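Local coordinates for protein glutathione S-transferase (Pseudomonas fluorescens, PDB 3M3M) that binds glutathione and probably transfers it to electrophilic substrates, at residues 14-18 against 54-58. Sequence-based numbering, arbitrary orientation.
With GSH (glutathione), chain B.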
ATOM      1  N   ASN A  14      -1.554   1.985  -3.457  1.00  9.08           N
ATOM      2  CA  ASN A  14      -2.610   1.031  -3.077  1.00  8.33           C
ATOM      3  C   ASN A  14      -2.710  -0.155  -4.041  1.00  6.60           C
ATOM      4  O   ASN A  14      -2.950  -1.292  -3.632  1.00  7.07           O
ATOM      5  CB  ASN A  14      -3.960   1.743  -2.952  1.00  7.71           C
ATOM      6  CG  ASN A  14      -3.929   2.743  -1.800  1.00 10.25           C
ATOM      7  OD1 ASN A  14      -4.239   3.957  -2.003  1.00 14.14           O
ATOM      8  ND2 ASN A  14      -3.568   2.252  -0.606  1.00  6.27           N
ATOM      9  N   CYS A  15      -2.450   0.095  -5.330  1.00  8.02           N
ATOM     10  CA  CYS A  15      -2.451  -0.984  -6.324  1.00  7.54           C
ATOM     11  C   CYS A  15      -1.149  -1.807  -6.296  1.00  7.84           C
ATOM     12  O   CYS A  15      -1.185  -3.047  -6.527  1.00  8.67           O
ATOM     13  CB  CYS A  15      -2.609  -0.343  -7.731  1.00  9.10           C
ATOM     14  SG  CYS A  15      -4.237   0.456  -7.927  1.00 15.57           S
ATOM     15  N   TYR A  16       0.001  -1.144  -6.040  1.00  6.91           N
ATOM     16  CA  TYR A  16       1.243  -1.868  -5.858  1.00  7.55           C
ATOM     17  C   TYR A  16       1.156  -2.948  -4.760  1.00  6.28           C
ATOM     18  O   TYR A  16       1.687  -4.073  -4.892  1.00  6.99           O
ATOM     19  CB  TYR A  16       2.370  -0.877  -5.525  1.00  6.08           C
ATOM     20  CG  TYR A  16       3.703  -1.573  -5.249  1.00  6.94           C
ATOM     21  CD1 TYR A  16       4.147  -2.715  -6.022  1.00  6.42           C
ATOM     22  CD2 TYR A  16       4.492  -1.099  -4.178  1.00  7.61           C
ATOM     23  CE1 TYR A  16       5.407  -3.337  -5.708  1.00  6.27           C
ATOM     24  CE2 TYR A  16       5.748  -1.713  -3.856  1.00  7.21           C
ATOM     25  CZ  TYR A  16       6.182  -2.812  -4.674  1.00  7.58           C
ATOM     26  OH  TYR A  16       7.378  -3.442  -4.329  1.00 10.24           O
ATOM     27  N   LYS A  17       0.433  -2.663  -3.647  1.00  6.59           N
ATOM     28  CA  LYS A  17       0.222  -3.691  -2.655  1.00  6.29           C
ATOM     29  C   LYS A  17      -0.294  -4.985  -3.254  1.00  5.76           C
ATOM     30  O   LYS A  17       0.184  -6.063  -2.836  1.00  6.61           O
ATOM     31  CB  LYS A  17      -0.912  -3.268  -1.656  1.00  6.38           C
ATOM     32  CG  LYS A  17      -0.551  -2.066  -0.795  1.00  6.84           C
ATOM     33  CD  LYS A  17      -1.819  -1.509  -0.148  1.00  4.85           C
ATOM     34  CE  LYS A  17      -1.482  -0.232   0.609  1.00  5.80           C
ATOM     35  NZ  LYS A  17      -2.717   0.363   1.284  1.00  7.07           N
ATOM     36  N   ILE A  18      -1.208  -4.898  -4.234  1.00  5.97           N
ATOM     37  CA  ILE A  18      -1.839  -6.090  -4.810  1.00  7.65           C
ATOM     38  C   ILE A  18      -0.882  -6.754  -5.845  1.00  8.00           C
ATOM     39  O   ILE A  18      -0.746  -8.002  -5.861  1.00  8.66           O
ATOM     40  CB  ILE A  18      -3.164  -5.716  -5.440  1.00  8.34           C
ATOM     41  CG1 ILE A  18      -4.054  -4.905  -4.417  1.00  6.12           C
ATOM     42  CG2 ILE A  18      -3.898  -6.990  -5.855  1.00  9.09           C
ATOM     43  CD1 ILE A  18      -4.096  -5.500  -2.975  1.00  8.55           C
ATOM     44  N   LYS A  54     -12.853   3.818  -6.570  1.00 10.99           N
ATOM     45  CA  LYS A  54     -11.369   3.724  -6.388  1.00  9.61           C
ATOM     46  C   LYS A  54     -10.757   2.460  -6.892  1.00 10.51           C
ATOM     47  O   LYS A  54     -11.396   1.394  -6.893  1.00  9.00           O
ATOM     48  CB  LYS A  54     -11.007   3.835  -4.888  1.00 10.66           C
ATOM     49  CG  LYS A  54     -11.371   5.357  -4.369  1.00 13.89           C
ATOM     50  CD  LYS A  54     -10.962   5.552  -2.949  1.00 16.27           C
ATOM     51  CE  LYS A  54     -11.561   6.900  -2.378  1.00 21.86           C
ATOM     52  NZ  LYS A  54     -11.523   8.127  -3.192  1.00 25.92           N
ATOM     53  N   ILE A  55      -9.476   2.549  -7.254  1.00  9.57           N
ATOM     54  CA  ILE A  55      -8.667   1.348  -7.525  1.00  7.36           C
ATOM     55  C   ILE A  55      -7.784   1.169  -6.249  1.00  8.53           C
ATOM     56  O   ILE A  55      -7.477   2.111  -5.528  1.00  9.11           O
ATOM     57  CB  ILE A  55      -7.795   1.528  -8.783  1.00  7.09           C
ATOM     58  CG1 ILE A  55      -7.088   2.874  -8.738  1.00  9.26           C
ATOM     59  CG2 ILE A  55      -8.790   1.281 -10.010  1.00  8.46           C
ATOM     60  CD1 ILE A  55      -6.226   3.135  -9.984  1.00  9.60           C
ATOM     61  N   PRO A  56      -7.383  -0.075  -5.963  1.00  7.17           N
ATOM     62  CA  PRO A  56      -7.549  -1.289  -6.811  1.00  8.95           C
ATOM     63  C   PRO A  56      -8.918  -1.962  -6.569  1.00  9.36           C
ATOM     64  O   PRO A  56      -9.604  -1.749  -5.518  1.00  8.27           O
ATOM     65  CB  PRO A  56      -6.389  -2.169  -6.342  1.00  9.19           C
ATOM     66  CG  PRO A  56      -6.341  -1.820  -4.824  1.00  8.40           C
ATOM     67  CD  PRO A  56      -6.424  -0.278  -4.864  1.00  9.20           C
ATOM     68  N   VAL A  57      -9.324  -2.733  -7.585  1.00  8.60           N
ATOM     69  CA  VAL A  57     -10.411  -3.704  -7.505  1.00  6.41           C
ATOM     70  C   VAL A  57      -9.852  -5.053  -7.934  1.00  8.91           C
ATOM     71  O   VAL A  57      -9.060  -5.129  -8.885  1.00  9.70           O
ATOM     72  CB  VAL A  57     -11.512  -3.311  -8.477  1.00  7.55           C
ATOM     73  CG1 VAL A  57     -12.689  -4.417  -8.350  1.00 10.69           C
ATOM     74  CG2 VAL A  57     -12.090  -1.933  -8.077  1.00  9.53           C
ATOM     75  N   LEU A  58     -10.242  -6.123  -7.237  1.00  9.56           N
ATOM     76  CA  LEU A  58      -9.841  -7.500  -7.604  1.00 10.60           C
ATOM     77  C   LEU A  58     -11.131  -8.162  -8.049  1.00 11.58           C
ATOM     78  O   LEU A  58     -12.127  -8.220  -7.310  1.00 11.02           O
ATOM     79  CB  LEU A  58      -9.261  -8.261  -6.418  1.00 12.22           C
ATOM     80  CG  LEU A  58      -8.940  -9.737  -6.713  1.00 12.65           C
ATOM     81  CD1 LEU A  58      -7.798  -9.768  -7.666  1.00 13.17           C
ATOM     82  CD2 LEU A  58      -8.514 -10.529  -5.481  1.00 14.93           C
TER
HETATM   83  N1  GSH B 209      -8.919   3.028   0.877  1.00  7.46           N
HETATM   84  CA1 GSH B 209      -8.671   2.673  -0.576  1.00  7.66           C
HETATM   85  C1  GSH B 209      -7.736   1.469  -0.723  1.00  6.80           C
HETATM   86  O11 GSH B 209      -7.940   0.691  -1.700  1.00  9.19           O
HETATM   87  O12 GSH B 209      -6.784   1.346   0.095  1.00 10.10           O
HETATM   88  CB1 GSH B 209      -8.048   3.959  -1.213  1.00  9.25           C
HETATM   89  CG1 GSH B 209      -7.783   3.630  -2.648  1.00  8.67           C
HETATM   90  CD1 GSH B 209      -7.502   4.915  -3.455  1.00 10.21           C
HETATM   91  OE1 GSH B 209      -7.489   6.161  -2.836  1.00 11.35           O
HETATM   92  N2  GSH B 209      -7.261   4.855  -4.799  1.00  9.95           N
HETATM   93  CA2 GSH B 209      -6.981   6.077  -5.551  1.00 12.26           C
HETATM   94  C2  GSH B 209      -8.118   6.283  -6.454  1.00 12.51           C
HETATM   95  O2  GSH B 209      -8.652   5.211  -7.029  1.00 11.93           O
HETATM   96  CB2 GSH B 209      -5.677   5.813  -6.350  1.00 12.03           C
HETATM   97  SG2 GSH B 209      -4.221   5.541  -5.185  1.00 19.54           S
HETATM   98  N3  GSH B 209      -8.599   7.498  -6.661  1.00 13.58           N
HETATM   99  CA3 GSH B 209      -9.684   7.645  -7.646  1.00 20.44           C
HETATM  100  C3  GSH B 209     -10.746   8.642  -7.219  1.00 34.29           C
HETATM  101  O31 GSH B 209     -11.516   9.166  -8.081  1.00 36.59           O
HETATM  102  O32 GSH B 209     -10.877   8.903  -6.011  1.00 36.51           O
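Pro56 packs its ring against the start of helix 13-24, its CB lying 3.7 Å from Cys15 SG and its CG 3.9 Å from Ile18 CG1, with Ile18 crossing it at about a right angle. On the ring's CD, Asn14 CB packs at 3.7 Å. With chi1 at -66°, SG of Cys15 stands anti to its own carbonyl carbon, and from there it also meets the side chain of Ile55, CB at 3.8 Å. All of these residues are buried, and no hydrogen bond joins the two segments. The peptide bond between Ile55 and Pro56 is cis, the cis-proline turn of the thioredoxin-like fold ahead of strand 57-60, and it presents the Ile55 backbone to glutathione. Ile55 N donates to GSH O2 (2.8 Å, 161°), while GSH N2 donates back to Ile55 O (2.8 Å), a two-way, strand-like grip on the peptide. The looser side is at Lys54, partly exposed and without contact to residues 14-18; its chain bends at the last torsion, and NZ donates a hydrogen bond to GSH O32 (3.0 Å). Without the ammonium group, as with an alanine here, the glycyl carboxylate of glutathione would probably lose this charged partner and be freer to turn.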